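Local atomic coordinates of probable mannosyltransferase KTR4 (Saccharomyces cerevisiae, PDB entry 5A08), a protein that is a probable glycosyltransferase of the yeast KTR mannosyltransferase family, built on a GT-A type fold. Residues 48-53 against 275-280; 44-49 against 285-290. All blocks are in the same frame, centred on the assembly; numbering follows the deposited sequence.

Contact 1 of 2, residues 48-53 against 275-280. With CA (calcium ion), chain E; CA (calcium ion), chain F.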
loop_
_atom_site.group_PDB
_atom_site.type_symbol
_atom_site.label_atom_id
_atom_site.label_comp_id
_atom_site.label_asym_id
_atom_site.label_seq_id
_atom_site.Cartn_x
_atom_site.Cartn_y
_atom_site.Cartn_z
ATOM N N SER B 48 -25.702 -1.471 -10.905
ATOM C CA SER B 48 -25.491 -2.447 -9.868
ATOM C C SER B 48 -24.208 -2.124 -9.019
ATOM O O SER B 48 -24.157 -2.356 -7.834
ATOM C CB SER B 48 -25.373 -3.790 -10.519
ATOM O OG SER B 48 -24.711 -4.666 -9.664
ATOM N N ILE B 49 -23.197 -1.540 -9.633
ATOM C CA ILE B 49 -22.005 -1.113 -8.899
ATOM C C ILE B 49 -22.376 0.065 -7.993
ATOM O O ILE B 49 -22.058 0.082 -6.807
ATOM C CB ILE B 49 -20.835 -0.788 -9.892
ATOM C CG1 ILE B 49 -20.349 -2.100 -10.488
ATOM C CG2 ILE B 49 -19.667 -0.045 -9.207
ATOM C CD1 ILE B 49 -19.495 -1.927 -11.694
ATOM N N MET B 50 -23.066 1.032 -8.558
ATOM C CA MET B 50 -23.521 2.174 -7.763
ATOM C C MET B 50 -24.361 1.738 -6.616
ATOM O O MET B 50 -24.216 2.260 -5.488
ATOM C CB MET B 50 -24.237 3.181 -8.625
ATOM C CG MET B 50 -23.312 3.793 -9.662
ATOM S SD MET B 50 -22.065 4.877 -8.935
ATOM C CE MET B 50 -21.498 5.573 -10.479
ATOM N N ASP B 51 -25.218 0.746 -6.826
ATOM C CA ASP B 51 -25.998 0.309 -5.690
ATOM C C ASP B 51 -25.072 -0.226 -4.625
ATOM O O ASP B 51 -25.295 0.012 -3.458
ATOM C CB ASP B 51 -27.038 -0.749 -6.018
ATOM C CG ASP B 51 -28.159 -0.201 -6.819
ATOM O OD1 ASP B 51 -28.281 1.036 -6.939
ATOM O OD2 ASP B 51 -28.896 -1.007 -7.395
ATOM N N ARG B 52 -24.100 -1.033 -5.017
ATOM C CA ARG B 52 -23.219 -1.663 -4.019
ATOM C C ARG B 52 -22.404 -0.596 -3.259
ATOM O O ARG B 52 -22.183 -0.738 -2.097
ATOM C CB ARG B 52 -22.276 -2.621 -4.697
ATOM C CG ARG B 52 -22.842 -4.024 -4.678
ATOM C CD ARG B 52 -22.615 -4.711 -6.000
ATOM N NE ARG B 52 -21.250 -5.234 -6.152
ATOM C CZ ARG B 52 -20.638 -5.406 -7.329
ATOM N NH1 ARG B 52 -21.220 -5.044 -8.492
ATOM N NH2 ARG B 52 -19.432 -5.948 -7.341
ATOM N N LEU B 53 -22.002 0.468 -3.950
ATOM C CA LEU B 53 -21.247 1.510 -3.345
ATOM C C LEU B 53 -22.067 2.381 -2.388
ATOM O O LEU B 53 -21.510 3.179 -1.648
ATOM C CB LEU B 53 -20.607 2.389 -4.406
ATOM C CG LEU B 53 -19.526 1.682 -5.229
ATOM C CD1 LEU B 53 -18.924 2.531 -6.325
ATOM C CD2 LEU B 53 -18.421 1.253 -4.293
ATOM N N SER B 275 -16.672 12.354 -0.749
ATOM C CA SER B 275 -16.148 13.090 -1.909
ATOM C C SER B 275 -15.820 12.114 -3.058
ATOM O O SER B 275 -16.034 12.413 -4.218
ATOM C CB SER B 275 -14.860 13.802 -1.524
ATOM O OG SER B 275 -15.143 14.864 -0.676
ATOM N N THR B 276 -15.256 10.971 -2.679
ATOM C CA THR B 276 -14.895 9.952 -3.607
ATOM C C THR B 276 -16.136 9.377 -4.322
ATOM O O THR B 276 -16.109 9.134 -5.533
ATOM C CB THR B 276 -14.078 8.826 -2.920
ATOM O OG1 THR B 276 -12.808 9.361 -2.491
ATOM C CG2 THR B 276 -13.805 7.712 -3.899
ATOM N N MET B 277 -17.188 9.144 -3.575
ATOM C CA MET B 277 -18.478 8.757 -4.172
ATOM C C MET B 277 -18.989 9.751 -5.243
ATOM O O MET B 277 -19.352 9.368 -6.372
ATOM C CB MET B 277 -19.497 8.585 -3.044
ATOM C CG MET B 277 -20.759 7.848 -3.443
ATOM S SD MET B 277 -20.393 6.099 -3.767
ATOM C CE MET B 277 -20.838 6.106 -5.501
ATOM N N ASP B 278 -18.950 11.028 -4.936
ATOM C CA ASP B 278 -19.304 12.064 -5.916
ATOM C C ASP B 278 -18.399 12.093 -7.147
ATOM O O ASP B 278 -18.879 12.290 -8.250
ATOM C CB ASP B 278 -19.340 13.458 -5.224
ATOM C CG ASP B 278 -20.524 13.597 -4.320
ATOM O OD1 ASP B 278 -21.440 12.769 -4.371
ATOM O OD2 ASP B 278 -20.601 14.519 -3.525
ATOM N N PHE B 279 -17.080 11.896 -6.949
ATOM C CA PHE B 279 -16.160 11.774 -8.053
ATOM C C PHE B 279 -16.541 10.621 -8.982
ATOM O O PHE B 279 -16.562 10.765 -10.203
ATOM C CB PHE B 279 -14.735 11.543 -7.531
ATOM C CG PHE B 279 -13.738 11.325 -8.620
ATOM C CD1 PHE B 279 -13.261 12.392 -9.373
ATOM C CD2 PHE B 279 -13.305 10.056 -8.930
ATOM C CE1 PHE B 279 -12.354 12.182 -10.408
ATOM C CE2 PHE B 279 -12.392 9.857 -9.956
ATOM C CZ PHE B 279 -11.908 10.910 -10.687
ATOM N N VAL B 280 -16.773 9.460 -8.386
ATOM C CA VAL B 280 -17.124 8.273 -9.157
ATOM C C VAL B 280 -18.438 8.468 -9.921
ATOM O O VAL B 280 -18.578 8.055 -11.082
ATOM C CB VAL B 280 -17.218 7.103 -8.194
ATOM C CG1 VAL B 280 -18.105 6.024 -8.681
ATOM C CG2 VAL B 280 -15.810 6.592 -7.913
HETATM CA CA CA E . -30.508 0.575 -8.632
HETATM CA CA CA F . -23.541 12.192 -5.094
HETATM O O HOH W 1 -30.338 2.682 -8.039
HETATM O O HOH W 2 -31.163 -1.214 -9.060
HETATM O O HOH W 3 -23.801 13.245 -6.875
HETATM O O HOH W 4 -24.738 13.487 -3.365
#
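M50 and L53 of helix 43-53 meet M277 and V280 of helix 272-282. This is an antiparallel helix-helix packing at the periphery of the GT-A type domain. The two segments run at 173°, with axes 11.8 Å apart. That is a wide spacing, and the two methionine side chains do most to bridge it.

The contact between the segments is apolar. M50 approaches M277 at a slant, with SD of M50 3.8 Å from CE of M277. CE of M50 goes on past V280 and lies 3.9 Å from its CG1. The M50 chain is bent at chi2 (-69°), which turns its thioether across the gap. M277 reaches back from the other helix. Its CG is anti to the backbone N (chi1 -165°), and the bend at chi2 brings SD to 3.8 Å from CB of L53. CE of M277 touches both SD of M50 and CB of L53, which lie at about a right angle as seen from it. L53 also reaches V280, more loosely, with CD1 4.3 Å from CG1. F293 covers L53 from helix 293-297, and L364 packs on V280 from helix 354-365.

The carbonyl O of L53 lies beside the M277 sulfur and also accepts a hydrogen bond from K297 NZ. The two carboxylates lie on other faces. D51 holds one calcium ion through OD1 at 2.8 Å and OD2 at 2.6 Å, and D47 binds the same ion. D278 binds a second calcium ion through OD1 alone, at 2.3 Å, together with E281. Waters complete what is seen of both sites.

Dispersion and burial of apolar surface therefore hold this pair, while each calcium ion is bound by carboxylates of one helix.

Contact 2 of 2, residues 44-49 against 285-290. With CA (calcium ion), chain E.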
loop_
_atom_site.group_PDB
_atom_site.type_symbol
_atom_site.label_atom_id
_atom_site.label_comp_id
_atom_site.label_asym_id
_atom_site.label_seq_id
_atom_site.Cartn_x
_atom_site.Cartn_y
_atom_site.Cartn_z
ATOM N N GLU B 44 -26.971 -1.394 -16.688
ATOM C CA GLU B 44 -27.313 -2.296 -15.642
ATOM C C GLU B 44 -26.078 -2.660 -14.769
ATOM O O GLU B 44 -26.179 -2.747 -13.556
ATOM C CB GLU B 44 -27.937 -3.568 -16.199
ATOM C CG GLU B 44 -28.441 -4.541 -15.135
ATOM C CD GLU B 44 -29.241 -5.703 -15.745
ATOM O OE1 GLU B 44 -29.992 -5.451 -16.728
ATOM O OE2 GLU B 44 -29.097 -6.864 -15.266
ATOM N N VAL B 45 -24.951 -2.943 -15.405
ATOM C CA VAL B 45 -23.756 -3.279 -14.650
ATOM C C VAL B 45 -23.347 -2.045 -13.802
ATOM O O VAL B 45 -23.123 -2.146 -12.645
ATOM C CB VAL B 45 -22.640 -3.754 -15.600
ATOM C CG1 VAL B 45 -21.314 -3.938 -14.861
ATOM C CG2 VAL B 45 -23.047 -5.089 -16.249
ATOM N N LEU B 46 -23.319 -0.882 -14.406
ATOM C CA LEU B 46 -22.987 0.311 -13.710
ATOM C C LEU B 46 -23.931 0.588 -12.543
ATOM O O LEU B 46 -23.492 0.865 -11.417
ATOM C CB LEU B 46 -22.986 1.505 -14.656
ATOM C CG LEU B 46 -22.947 2.875 -13.973
ATOM C CD1 LEU B 46 -21.623 2.991 -13.223
ATOM C CD2 LEU B 46 -23.092 3.977 -15.022
ATOM N N ASP B 47 -25.214 0.483 -12.802
ATOM C CA ASP B 47 -26.203 0.722 -11.774
ATOM C C ASP B 47 -25.958 -0.223 -10.611
ATOM O O ASP B 47 -26.010 0.168 -9.460
ATOM C CB ASP B 47 -27.653 0.589 -12.288
ATOM C CG ASP B 47 -28.663 0.432 -11.123
ATOM O OD1 ASP B 47 -28.994 1.462 -10.468
ATOM O OD2 ASP B 47 -29.093 -0.729 -10.824
ATOM N N SER B 48 -25.702 -1.471 -10.905
ATOM C CA SER B 48 -25.491 -2.447 -9.868
ATOM C C SER B 48 -24.208 -2.124 -9.019
ATOM O O SER B 48 -24.157 -2.356 -7.834
ATOM C CB SER B 48 -25.373 -3.790 -10.519
ATOM O OG SER B 48 -24.711 -4.666 -9.664
ATOM N N ILE B 49 -23.197 -1.540 -9.633
ATOM C CA ILE B 49 -22.005 -1.113 -8.899
ATOM C C ILE B 49 -22.376 0.065 -7.993
ATOM O O ILE B 49 -22.058 0.082 -6.807
ATOM C CB ILE B 49 -20.835 -0.788 -9.892
ATOM C CG1 ILE B 49 -20.349 -2.100 -10.488
ATOM C CG2 ILE B 49 -19.667 -0.045 -9.207
ATOM C CD1 ILE B 49 -19.495 -1.927 -11.694
ATOM N N ASN B 285 -17.330 5.838 -15.899
ATOM C CA ASN B 285 -16.492 5.086 -16.800
ATOM C C ASN B 285 -15.116 4.733 -16.148
ATOM O O ASN B 285 -14.405 3.939 -16.692
ATOM C CB ASN B 285 -16.277 5.894 -18.079
ATOM C CG ASN B 285 -15.859 7.376 -17.802
ATOM O OD1 ASN B 285 -16.552 8.137 -17.065
ATOM N ND2 ASN B 285 -14.737 7.800 -18.414
ATOM N N TYR B 286 -14.711 5.371 -15.037
ATOM C CA TYR B 286 -13.406 5.041 -14.414
ATOM C C TYR B 286 -13.544 3.771 -13.595
ATOM O O TYR B 286 -12.554 3.120 -13.313
ATOM C CB TYR B 286 -12.921 6.180 -13.546
ATOM C CG TYR B 286 -12.497 7.423 -14.286
ATOM C CD1 TYR B 286 -12.228 7.425 -15.684
ATOM C CD2 TYR B 286 -12.319 8.612 -13.607
ATOM C CE1 TYR B 286 -11.833 8.599 -16.343
ATOM C CE2 TYR B 286 -11.916 9.762 -14.276
ATOM C CZ TYR B 286 -11.675 9.727 -15.620
ATOM O OH TYR B 286 -11.242 10.855 -16.181
ATOM N N LEU B 287 -14.778 3.399 -13.235
ATOM C CA LEU B 287 -14.953 2.220 -12.461
ATOM C C LEU B 287 -14.620 0.968 -13.216
ATOM O O LEU B 287 -14.852 0.845 -14.409
ATOM C CB LEU B 287 -16.341 2.096 -11.957
ATOM C CG LEU B 287 -16.818 3.208 -11.056
ATOM C CD1 LEU B 287 -18.345 3.100 -11.018
ATOM C CD2 LEU B 287 -16.204 3.012 -9.700
ATOM N N ASN B 288 -13.981 0.041 -12.538
ATOM C CA ASN B 288 -13.714 -1.232 -13.124
ATOM C C ASN B 288 -14.781 -2.183 -12.621
ATOM O O ASN B 288 -15.080 -2.171 -11.441
ATOM C CB ASN B 288 -12.355 -1.750 -12.669
ATOM C CG ASN B 288 -11.985 -3.015 -13.397
ATOM O OD1 ASN B 288 -12.331 -4.142 -13.012
ATOM N ND2 ASN B 288 -11.323 -2.820 -14.502
ATOM N N VAL B 289 -15.319 -3.041 -13.489
ATOM C CA VAL B 289 -16.427 -3.895 -13.069
ATOM C C VAL B 289 -16.005 -4.862 -12.016
ATOM O O VAL B 289 -16.836 -5.352 -11.304
ATOM C CB VAL B 289 -17.073 -4.709 -14.226
ATOM C CG1 VAL B 289 -17.669 -3.771 -15.269
ATOM C CG2 VAL B 289 -16.027 -5.599 -14.887
ATOM N N ASN B 290 -14.712 -5.171 -11.936
ATOM C CA ASN B 290 -14.224 -6.039 -10.866
ATOM C C ASN B 290 -13.422 -5.331 -9.811
ATOM O O ASN B 290 -12.528 -5.915 -9.211
ATOM C CB ASN B 290 -13.376 -7.198 -11.399
ATOM C CG ASN B 290 -14.208 -8.162 -12.214
ATOM O OD1 ASN B 290 -15.083 -8.759 -11.662
ATOM N ND2 ASN B 290 -14.019 -8.219 -13.529
HETATM CA CA CA E . -30.508 0.575 -8.632
HETATM O O HOH W 2 -31.163 -1.214 -9.060
HETATM O O HOH W 1 -30.338 2.682 -8.039
#
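I49 and L46 pack on L287, and V45 packs on V289. Residues 44-49 are part of helix 43-53. Residues 285-290 begin at the end of a 3-10 segment and continue as the loop that leads to helix 293-297. This is a helix-on-loop packing at the periphery of the GT-A type domain, about 24 Å from the centre of the chain to the centre of the contact.

L287 points at the helix. Its CG is anti to the carbonyl carbon (chi1 -61°), and this sends CD1 to two partners at once. CD1 lies 3.9 Å from CG2 of I49 and 4.0 Å from CD1 of L46. The L46 and L287 side chains cross at roughly a right angle and meet through one methyl each. I49 instead slides past L287 in the opposite direction.

The two branches of I49 have different tasks. CG2 serves L287. CG1 stands beside the backbone N and the chain is extended at chi2 (165°), which carries CD1 to 3.9 Å from CA of V289. There the methyl rests on the loop backbone.

CG1 of V45 meets CG1 of V289 at 3.7 Å, near the surface.

The loop has a polar brace of its own. OD1 of N288 accepts from the backbone N of N290 at 2.8 Å, which makes an Asx turn around V289. The N-H...O angle is 148°. Backbone bonds tie N288 to L364, at the end of helix 354-365, and N290 to K368 just after it. D47 faces elsewhere and binds a calcium ion through OD1 at 2.5 Å.

The join is apolar, made by aliphatic side chains and, at I49, the loop backbone. The Asx turn probably helps fix the backbone at V289, on which I49 and V45 pack.

Overall arrangement
Both contacts start at the N terminus of the modelled chain, on helix 43-53, and share S48 and I49. Contact 1 spans 221 intervening residues, which include the central mixed sheet up to strand 256-262, and closes on helix 272-282. The chain then turns and meets the same helix again, one turn nearer its start, in contact 2. Contact 1 therefore nests inside contact 2. Their centres are 9 Å apart, and V280 and M50 both touch L287, so the packing is continuous. Together they fasten the N-terminal helix along helix 272-282 and the loop before helix 293-297, at the periphery of the GT-A type fold.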